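Long-range contact in beta-galactosidase (Bacillus circulans subsp. alkalophilus, PDB 3TTY), which hydrolyses terminal beta-D-galactosyl residues of beta-galactosides, working as a trimeric glycoside hydrolase whose TIM-barrel domain binds galactose: residues A[38-52]-A[74-88]. Residues are numbered along the deposited sequence; the frame is centred on the assembly and turned at random.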
ATOM      1  N   ASP A  38      28.105  28.608 -20.608  1.00 18.14           N
ATOM      2  CA  ASP A  38      27.950  30.049 -20.771  1.00 19.44           C
ATOM      3  C   ASP A  38      26.646  30.627 -20.184  1.00 24.07           C
ATOM      4  O   ASP A  38      26.342  31.818 -20.361  1.00 20.84           O
ATOM      5  CB  ASP A  38      28.131  30.458 -22.247  1.00 18.53           C
ATOM      6  CG  ASP A  38      27.287  29.620 -23.206  1.00 22.90           C
ATOM      7  OD1 ASP A  38      26.342  28.935 -22.751  1.00 22.01           O
ATOM      8  OD2 ASP A  38      27.565  29.653 -24.426  1.00 21.28           O
ATOM      9  N   VAL A  39      25.878  29.791 -19.490  1.00 22.70           N
ATOM     10  CA  VAL A  39      24.695  30.279 -18.783  1.00 18.99           C
ATOM     11  C   VAL A  39      24.570  29.693 -17.374  1.00 20.08           C
ATOM     12  O   VAL A  39      24.809  28.515 -17.151  1.00 19.11           O
ATOM     13  CB  VAL A  39      23.403  30.048 -19.595  1.00 20.17           C
ATOM     14  CG1 VAL A  39      23.093  28.571 -19.724  1.00 19.93           C
ATOM     15  CG2 VAL A  39      22.242  30.802 -18.968  1.00 18.96           C
ATOM     16  N   ALA A  40      24.210  30.537 -16.420  1.00 18.76           N
ATOM     17  CA  ALA A  40      24.020  30.100 -15.051  1.00 19.31           C
ATOM     18  C   ALA A  40      22.624  30.498 -14.596  1.00 20.36           C
ATOM     19  O   ALA A  40      22.187  31.631 -14.831  1.00 22.98           O
ATOM     20  CB  ALA A  40      25.093  30.716 -14.123  1.00 16.56           C
ATOM     21  N   THR A  41      21.924  29.557 -13.968  1.00 18.12           N
ATOM     22  CA  THR A  41      20.608  29.808 -13.390  1.00 17.06           C
ATOM     23  C   THR A  41      20.814  29.934 -11.891  1.00 16.86           C
ATOM     24  O   THR A  41      21.028  28.944 -11.202  1.00 17.38           O
ATOM     25  CB  THR A  41      19.639  28.632 -13.669  1.00 22.61           C
ATOM     26  OG1 THR A  41      19.457  28.471 -15.084  1.00 19.27           O
ATOM     27  CG2 THR A  41      18.283  28.857 -12.994  1.00 16.73           C
ATOM     28  N   VAL A  42      20.763  31.154 -11.379  1.00 19.10           N
ATOM     29  CA  VAL A  42      21.169  31.398 -10.000  1.00 18.84           C
ATOM     30  C   VAL A  42      20.020  31.917  -9.151  1.00 17.44           C
ATOM     31  O   VAL A  42      18.982  32.330  -9.677  1.00 16.07           O
ATOM     32  CB  VAL A  42      22.321  32.407  -9.943  1.00 23.26           C
ATOM     33  CG1 VAL A  42      23.459  31.948 -10.855  1.00 18.18           C
ATOM     34  CG2 VAL A  42      21.819  33.779 -10.360  1.00 19.39           C
ATOM     35  N   ASN A  43      20.209  31.863  -7.836  1.00 15.79           N
ATOM     36  CA  ASN A  43      19.236  32.379  -6.871  1.00 18.39           C
ATOM     37  C   ASN A  43      17.878  31.668  -6.861  1.00 19.60           C
ATOM     38  O   ASN A  43      16.850  32.293  -6.560  1.00 17.02           O
ATOM     39  CB  ASN A  43      19.006  33.869  -7.100  1.00 15.86           C
ATOM     40  CG  ASN A  43      18.338  34.546  -5.916  1.00 18.89           C
ATOM     41  OD1 ASN A  43      18.772  34.394  -4.761  1.00 17.81           O
ATOM     42  ND2 ASN A  43      17.268  35.289  -6.193  1.00 13.22           N
ATOM     43  N   VAL A  44      17.854  30.377  -7.196  1.00 17.59           N
ATOM     44  CA  VAL A  44      16.580  29.646  -7.209  1.00 13.17           C
ATOM     45  C   VAL A  44      16.073  29.410  -5.787  1.00 16.58           C
ATOM     46  O   VAL A  44      14.868  29.450  -5.536  1.00 19.42           O
ATOM     47  CB  VAL A  44      16.676  28.297  -7.935  1.00 15.92           C
ATOM     48  CG1 VAL A  44      15.317  27.605  -7.958  1.00 15.92           C
ATOM     49  CG2 VAL A  44      17.194  28.478  -9.339  1.00 16.07           C
ATOM     50  N   PHE A  45      16.990  29.197  -4.849  1.00 16.57           N
ATOM     51  CA  PHE A  45      16.595  28.750  -3.518  1.00 16.57           C
ATOM     52  C   PHE A  45      17.267  29.516  -2.397  1.00 18.78           C
ATOM     53  O   PHE A  45      17.891  28.918  -1.518  1.00 19.15           O
ATOM     54  CB  PHE A  45      16.850  27.244  -3.356  1.00 17.05           C
ATOM     55  CG  PHE A  45      15.870  26.373  -4.119  1.00 16.13           C
ATOM     56  CD1 PHE A  45      14.515  26.396  -3.818  1.00 18.09           C
ATOM     57  CD2 PHE A  45      16.307  25.519  -5.116  1.00 17.44           C
ATOM     58  CE1 PHE A  45      13.607  25.584  -4.502  1.00 13.55           C
ATOM     59  CE2 PHE A  45      15.406  24.710  -5.813  1.00 20.27           C
ATOM     60  CZ  PHE A  45      14.051  24.744  -5.502  1.00 17.62           C
ATOM     61  N   SER A  46      17.120  30.838  -2.404  1.00 13.21           N
ATOM     62  CA  SER A  46      17.832  31.650  -1.434  1.00 15.65           C
ATOM     63  C   SER A  46      16.947  32.733  -0.837  1.00 18.24           C
ATOM     64  O   SER A  46      17.430  33.797  -0.437  1.00 17.18           O
ATOM     65  CB  SER A  46      19.080  32.265  -2.072  1.00 15.19           C
ATOM     66  OG  SER A  46      20.186  31.400  -1.921  1.00 20.32           O
ATOM     67  N   TRP A  47      15.652  32.457  -0.772  1.00 15.52           N
ATOM     68  CA  TRP A  47      14.733  33.421  -0.225  1.00 15.33           C
ATOM     69  C   TRP A  47      15.196  33.801   1.187  1.00 15.13           C
ATOM     70  O   TRP A  47      15.348  34.978   1.494  1.00 18.55           O
ATOM     71  CB  TRP A  47      13.311  32.867  -0.238  1.00 13.04           C
ATOM     72  CG  TRP A  47      12.262  33.894   0.005  1.00 14.08           C
ATOM     73  CD1 TRP A  47      12.424  35.122   0.590  1.00 12.32           C
ATOM     74  CD2 TRP A  47      10.878  33.791  -0.342  1.00 12.73           C
ATOM     75  NE1 TRP A  47      11.210  35.781   0.641  1.00 13.33           N
ATOM     76  CE2 TRP A  47      10.250  34.984   0.073  1.00 14.56           C
ATOM     77  CE3 TRP A  47      10.104  32.796  -0.941  1.00 15.17           C
ATOM     78  CZ2 TRP A  47       8.890  35.216  -0.126  1.00 13.36           C
ATOM     79  CZ3 TRP A  47       8.755  33.024  -1.127  1.00 15.37           C
ATOM     80  CH2 TRP A  47       8.164  34.224  -0.722  1.00 12.20           C
ATOM     81  N   ALA A  48      15.467  32.810   2.025  1.00 12.98           N
ATOM     82  CA  ALA A  48      15.867  33.089   3.400  1.00 17.47           C
ATOM     83  C   ALA A  48      17.233  33.778   3.501  1.00 16.72           C
ATOM     84  O   ALA A  48      17.457  34.585   4.399  1.00 18.39           O
ATOM     85  CB  ALA A  48      15.832  31.819   4.256  1.00 14.94           C
ATOM     86  N   LYS A  49      18.143  33.479   2.584  1.00 15.07           N
ATOM     87  CA  LYS A  49      19.430  34.177   2.606  1.00 15.55           C
ATOM     88  C   LYS A  49      19.239  35.667   2.329  1.00 17.10           C
ATOM     89  O   LYS A  49      19.899  36.526   2.915  1.00 18.62           O
ATOM     90  CB  LYS A  49      20.407  33.577   1.596  1.00 16.76           C
ATOM     91  CG  LYS A  49      21.830  34.135   1.731  1.00 16.34           C
ATOM     92  CD  LYS A  49      22.787  33.430   0.798  1.00 20.41           C
ATOM     93  CE  LYS A  49      24.227  33.915   1.003  1.00 21.59           C
ATOM     94  NZ  LYS A  49      24.651  33.941   2.426  1.00 22.50           N
ATOM     95  N   ILE A  50      18.313  35.970   1.436  1.00 18.28           N
ATOM     96  CA  ILE A  50      18.037  37.349   1.091  1.00 18.61           C
ATOM     97  C   ILE A  50      17.237  38.026   2.184  1.00 17.35           C
ATOM     98  O   ILE A  50      17.586  39.115   2.646  1.00 15.61           O
ATOM     99  CB  ILE A  50      17.242  37.436  -0.218  1.00 19.23           C
ATOM    100  CG1 ILE A  50      18.105  36.937  -1.384  1.00 15.96           C
ATOM    101  CG2 ILE A  50      16.749  38.857  -0.429  1.00 15.80           C
ATOM    102  CD1 ILE A  50      17.318  36.623  -2.640  1.00 14.19           C
ATOM    103  N   GLN A  51      16.158  37.384   2.610  1.00 16.68           N
ATOM    104  CA  GLN A  51      15.238  38.053   3.523  1.00 17.45           C
ATOM    105  C   GLN A  51      15.061  37.320   4.855  1.00 19.23           C
ATOM    106  O   GLN A  51      14.435  36.264   4.914  1.00 16.84           O
ATOM    107  CB  GLN A  51      13.896  38.265   2.831  1.00 15.75           C
ATOM    108  CG  GLN A  51      12.906  39.146   3.606  1.00 16.29           C
ATOM    109  CD  GLN A  51      11.493  39.052   3.040  1.00 17.00           C
ATOM    110  OE1 GLN A  51      11.277  38.498   1.962  1.00 14.23           O
ATOM    111  NE2 GLN A  51      10.525  39.575   3.779  1.00 18.49           N
ATOM    112  N   ARG A  52      15.592  37.901   5.927  1.00 16.20           N
ATOM    113  CA  ARG A  52      15.612  37.230   7.228  1.00 19.40           C
ATOM    114  C   ARG A  52      14.419  37.582   8.132  1.00 20.02           C
ATOM    115  O   ARG A  52      14.237  36.981   9.191  1.00 18.91           O
ATOM    116  CB  ARG A  52      16.912  37.559   7.957  1.00 22.42           C
ATOM    117  CG  ARG A  52      17.100  39.042   8.204  1.00 22.64           C
ATOM    118  CD  ARG A  52      17.737  39.284   9.565  1.00 32.38           C
ATOM    119  NE  ARG A  52      19.103  38.773   9.634  1.00 38.26           N
ATOM    120  CZ  ARG A  52      19.644  38.174  10.701  1.00 44.92           C
ATOM    121  NH1 ARG A  52      18.927  37.988  11.815  1.00 33.50           N
ATOM    122  NH2 ARG A  52      20.911  37.757  10.649  1.00 36.82           N
ATOM    123  N   ILE A  74      29.619  35.025 -18.648  1.00 23.57           N
ATOM    124  CA  ILE A  74      28.576  34.019 -18.530  1.00 23.35           C
ATOM    125  C   ILE A  74      27.242  34.723 -18.312  1.00 22.95           C
ATOM    126  O   ILE A  74      27.157  35.676 -17.537  1.00 22.41           O
ATOM    127  CB  ILE A  74      28.860  33.053 -17.373  1.00 21.00           C
ATOM    128  CG1 ILE A  74      30.073  32.184 -17.704  1.00 19.53           C
ATOM    129  CG2 ILE A  74      27.645  32.190 -17.076  1.00 18.89           C
ATOM    130  CD1 ILE A  74      30.553  31.323 -16.547  1.00 17.75           C
ATOM    131  N   TYR A  75      26.216  34.266 -19.019  1.00 21.31           N
ATOM    132  CA  TYR A  75      24.894  34.886 -18.967  1.00 22.82           C
ATOM    133  C   TYR A  75      24.040  34.338 -17.834  1.00 22.92           C
ATOM    134  O   TYR A  75      24.249  33.209 -17.379  1.00 22.99           O
ATOM    135  CB  TYR A  75      24.175  34.708 -20.303  1.00 21.62           C
ATOM    136  CG  TYR A  75      24.807  35.526 -21.417  1.00 25.24           C
ATOM    137  CD1 TYR A  75      24.660  36.911 -21.456  1.00 21.05           C
ATOM    138  CD2 TYR A  75      25.555  34.913 -22.425  1.00 26.74           C
ATOM    139  CE1 TYR A  75      25.238  37.668 -22.470  1.00 27.26           C
ATOM    140  CE2 TYR A  75      26.139  35.659 -23.448  1.00 23.72           C
ATOM    141  CZ  TYR A  75      25.976  37.033 -23.462  1.00 29.08           C
ATOM    142  OH  TYR A  75      26.547  37.779 -24.466  1.00 36.19           O
ATOM    143  N   LEU A  76      23.067  35.137 -17.398  1.00 22.03           N
ATOM    144  CA  LEU A  76      22.305  34.832 -16.196  1.00 19.09           C
ATOM    145  C   LEU A  76      20.830  34.543 -16.461  1.00 24.26           C
ATOM    146  O   LEU A  76      20.108  35.355 -17.055  1.00 18.20           O
ATOM    147  CB  LEU A  76      22.451  35.961 -15.184  1.00 17.92           C
ATOM    148  CG  LEU A  76      23.922  36.255 -14.882  1.00 23.50           C
ATOM    149  CD1 LEU A  76      24.100  37.581 -14.161  1.00 30.30           C
ATOM    150  CD2 LEU A  76      24.532  35.123 -14.097  1.00 26.48           C
ATOM    151  N   CYS A  77      20.410  33.354 -16.045  1.00 20.55           N
ATOM    152  CA  CYS A  77      19.003  33.044 -15.905  1.00 20.35           C
ATOM    153  C   CYS A  77      18.675  33.272 -14.420  1.00 20.67           C
ATOM    154  O   CYS A  77      18.948  32.417 -13.579  1.00 21.54           O
ATOM    155  CB  CYS A  77      18.733  31.602 -16.321  1.00 19.62           C
ATOM    156  SG  CYS A  77      16.997  31.163 -16.249  1.00 24.01           S
ATOM    157  N   LEU A  78      18.123  34.442 -14.102  1.00 18.04           N
ATOM    158  CA  LEU A  78      17.969  34.850 -12.709  1.00 22.02           C
ATOM    159  C   LEU A  78      16.617  34.430 -12.139  1.00 19.54           C
ATOM    160  O   LEU A  78      15.574  34.824 -12.650  1.00 16.92           O
ATOM    161  CB  LEU A  78      18.178  36.363 -12.546  1.00 15.62           C
ATOM    162  CG  LEU A  78      18.083  36.919 -11.117  1.00 19.95           C
ATOM    163  CD1 LEU A  78      19.094  36.248 -10.164  1.00 19.58           C
ATOM    164  CD2 LEU A  78      18.261  38.420 -11.091  1.00 20.49           C
ATOM    165  N   ALA A  79      16.647  33.631 -11.078  1.00 16.49           N
ATOM    166  CA  ALA A  79      15.417  33.165 -10.442  1.00 17.88           C
ATOM    167  C   ALA A  79      14.943  34.144  -9.356  1.00 16.30           C
ATOM    168  O   ALA A  79      15.740  34.862  -8.759  1.00 15.11           O
ATOM    169  CB  ALA A  79      15.610  31.756  -9.871  1.00 16.11           C
ATOM    170  N   THR A  80      13.639  34.170  -9.110  1.00 16.86           N
ATOM    171  CA  THR A  80      13.068  35.028  -8.078  1.00 16.78           C
ATOM    172  C   THR A  80      13.188  34.448  -6.667  1.00 18.25           C
ATOM    173  O   THR A  80      12.904  35.147  -5.691  1.00 21.05           O
ATOM    174  CB  THR A  80      11.586  35.286  -8.349  1.00 17.21           C
ATOM    175  OG1 THR A  80      10.903  34.030  -8.404  1.00 15.45           O
ATOM    176  CG2 THR A  80      11.416  36.006  -9.672  1.00 17.20           C
ATOM    177  N   SER A  81      13.573  33.176  -6.561  1.00 15.01           N
ATOM    178  CA  SER A  81      13.784  32.528  -5.260  1.00 15.43           C
ATOM    179  C   SER A  81      12.491  32.219  -4.513  1.00 17.21           C
ATOM    180  O   SER A  81      12.528  31.902  -3.331  1.00 18.16           O
ATOM    181  CB  SER A  81      14.670  33.384  -4.352  1.00 14.99           C
ATOM    182  OG  SER A  81      15.927  32.777  -4.123  1.00 17.88           O
ATOM    183  N   THR A  82      11.356  32.299  -5.191  1.00 14.75           N
ATOM    184  CA  THR A  82      10.077  32.086  -4.519  1.00 16.01           C
ATOM    185  C   THR A  82       9.601  30.629  -4.427  1.00 14.88           C
ATOM    186  O   THR A  82       8.515  30.366  -3.919  1.00 20.09           O
ATOM    187  CB  THR A  82       8.968  32.954  -5.152  1.00 15.75           C
ATOM    188  OG1 THR A  82       8.823  32.608  -6.534  1.00 17.29           O
ATOM    189  CG2 THR A  82       9.313  34.449  -5.020  1.00 14.18           C
ATOM    190  N   GLY A  83      10.404  29.683  -4.905  1.00 19.48           N
ATOM    191  CA  GLY A  83      10.006  28.281  -4.894  1.00 14.50           C
ATOM    192  C   GLY A  83      10.080  27.610  -3.525  1.00 18.40           C
ATOM    193  O   GLY A  83       9.598  26.501  -3.349  1.00 16.76           O
ATOM    194  N   ALA A  84      10.703  28.268  -2.554  1.00 13.54           N
ATOM    195  CA  ALA A  84      10.742  27.746  -1.194  1.00 18.29           C
ATOM    196  C   ALA A  84      10.814  28.919  -0.232  1.00 19.50           C
ATOM    197  O   ALA A  84      11.762  29.707  -0.292  1.00 15.28           O
ATOM    198  CB  ALA A  84      11.943  26.820  -0.990  1.00 18.17           C
ATOM    199  N   HIS A  85       9.808  29.040   0.637  1.00 13.40           N
ATOM    200  CA  HIS A  85       9.728  30.162   1.557  1.00 14.28           C
ATOM    201  C   HIS A  85      10.648  29.956   2.763  1.00 12.94           C
ATOM    202  O   HIS A  85      11.111  28.858   2.998  1.00 15.95           O
ATOM    203  CB  HIS A  85       8.269  30.412   1.979  1.00 14.72           C
ATOM    204  CG  HIS A  85       7.601  29.233   2.619  1.00 13.82           C
ATOM    205  ND1 HIS A  85       6.538  28.575   2.043  1.00 13.49           N
ATOM    206  CD2 HIS A  85       7.839  28.601   3.797  1.00 18.69           C
ATOM    207  CE1 HIS A  85       6.152  27.586   2.830  1.00 14.29           C
ATOM    208  NE2 HIS A  85       6.927  27.580   3.901  1.00 12.38           N
ATOM    209  N   PRO A  86      10.949  31.031   3.502  1.00 14.24           N
ATOM    210  CA  PRO A  86      11.820  30.938   4.684  1.00 14.50           C
ATOM    211  C   PRO A  86      11.160  30.276   5.896  1.00 15.94           C
ATOM    212  O   PRO A  86       9.957  30.406   6.108  1.00 15.63           O
ATOM    213  CB  PRO A  86      12.140  32.401   5.002  1.00 16.61           C
ATOM    214  CG  PRO A  86      11.966  33.120   3.705  1.00 16.64           C
ATOM    215  CD  PRO A  86      10.782  32.425   3.052  1.00 15.02           C
ATOM    216  N   ALA A  87      11.959  29.583   6.699  1.00 14.14           N
ATOM    217  CA  ALA A  87      11.454  28.960   7.917  1.00 13.84           C
ATOM    218  C   ALA A  87      10.764  29.972   8.835  1.00 15.82           C
ATOM    219  O   ALA A  87       9.770  29.638   9.482  1.00 14.07           O
ATOM    220  CB  ALA A  87      12.575  28.235   8.657  1.00 12.02           C
ATOM    221  N   TRP A  88      11.277  31.203   8.897  1.00 15.65           N
ATOM    222  CA  TRP A  88      10.657  32.230   9.753  1.00 13.68           C
ATOM    223  C   TRP A  88       9.287  32.637   9.230  1.00 14.10           C
ATOM    224  O   TRP A  88       8.407  33.037   9.992  1.00 16.12           O
ATOM    225  CB  TRP A  88      11.547  33.471   9.916  1.00 13.14           C
ATOM    226  CG  TRP A  88      11.750  34.288   8.657  1.00 16.41           C
ATOM    227  CD1 TRP A  88      12.854  34.286   7.852  1.00 16.39           C
ATOM    228  CD2 TRP A  88      10.839  35.244   8.079  1.00 16.73           C
ATOM    229  NE1 TRP A  88      12.681  35.160   6.804  1.00 18.33           N
ATOM    230  CE2 TRP A  88      11.457  35.764   6.924  1.00 18.47           C
ATOM    231  CE3 TRP A  88       9.568  35.710   8.428  1.00 16.28           C
ATOM    232  CZ2 TRP A  88      10.846  36.728   6.117  1.00 18.31           C
ATOM    233  CZ3 TRP A  88       8.956  36.662   7.617  1.00 15.26           C
ATOM    234  CH2 TRP A  88       9.596  37.158   6.479  1.00 21.29           C
TER
HETATM  235  O   HOH W   1      12.722  30.166  -6.948  1.00 15.35           O
HETATM  236  O   HOH W   2      13.985  30.142  -1.893  1.00 16.98           O
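Ser-81 OG is held by two backbone groups of 38-52: it donates to Asn-43 O (2.7 Å), standing well above that carbonyl's plane, and accepts the N-H of Ser-46 at 2.9 Å. The Asn-43 side chain, swung away from its own N (chi1 -163°), brings ND2 onto Ala-79 O (3.0 Å); three direct bonds thus join the chain just past strand 39-42 to the end of strand 75-79 and the loop after it. Two waters add bridges: one links Val-44 O to Gly-83 N, the other takes the N-H of Trp-47 and donates to Ser-81 O and Ala-84 O. Further along, the indole of Trp-47 has Pro-86 CD over one face, a CH-pi contact 3.7 Å from the five-membered ring's centroid, and Thr-82 CG2 over the opposite one. Its NE1 reaches Gln-51 OE1, which lies in the ring plane, and this bond, with the packing on both faces, helps hold the indole's rotation. Replacing Trp-47 by alanine is likely to open a gap between Pro-86 and Thr-82 and leave Gln-51 OE1 without this donor. Gln-51 O in turn receives Trp-88 NE1 at 2.8 Å, near the plane of that second indole, while Gln-51 NE2 lies 3.7 Å from Trp-88 CZ2, the amide and indole planes 64° apart. Phe-45, a galactose-pocket residue, meets Ala-84 CB at its ring edge through CD1 (3.8 Å). Below the loops, strands 39-42 and 75-79 run parallel in a regular ladder, with Thr-41 OG1 against Cys-77 CB on one face and Val-42 CG2 against Leu-78 CD1 on the other. They are adjacent strands of the eight-stranded TIM barrel, joined through helix 60-71 as a beta-alpha-beta crossover; strand 10-14 flanks 39-42, strand 142-146 flanks 75-79, helix 119-135 packs on Trp-47, and Trp-187 of the second subunit meets the Phe-45 ring.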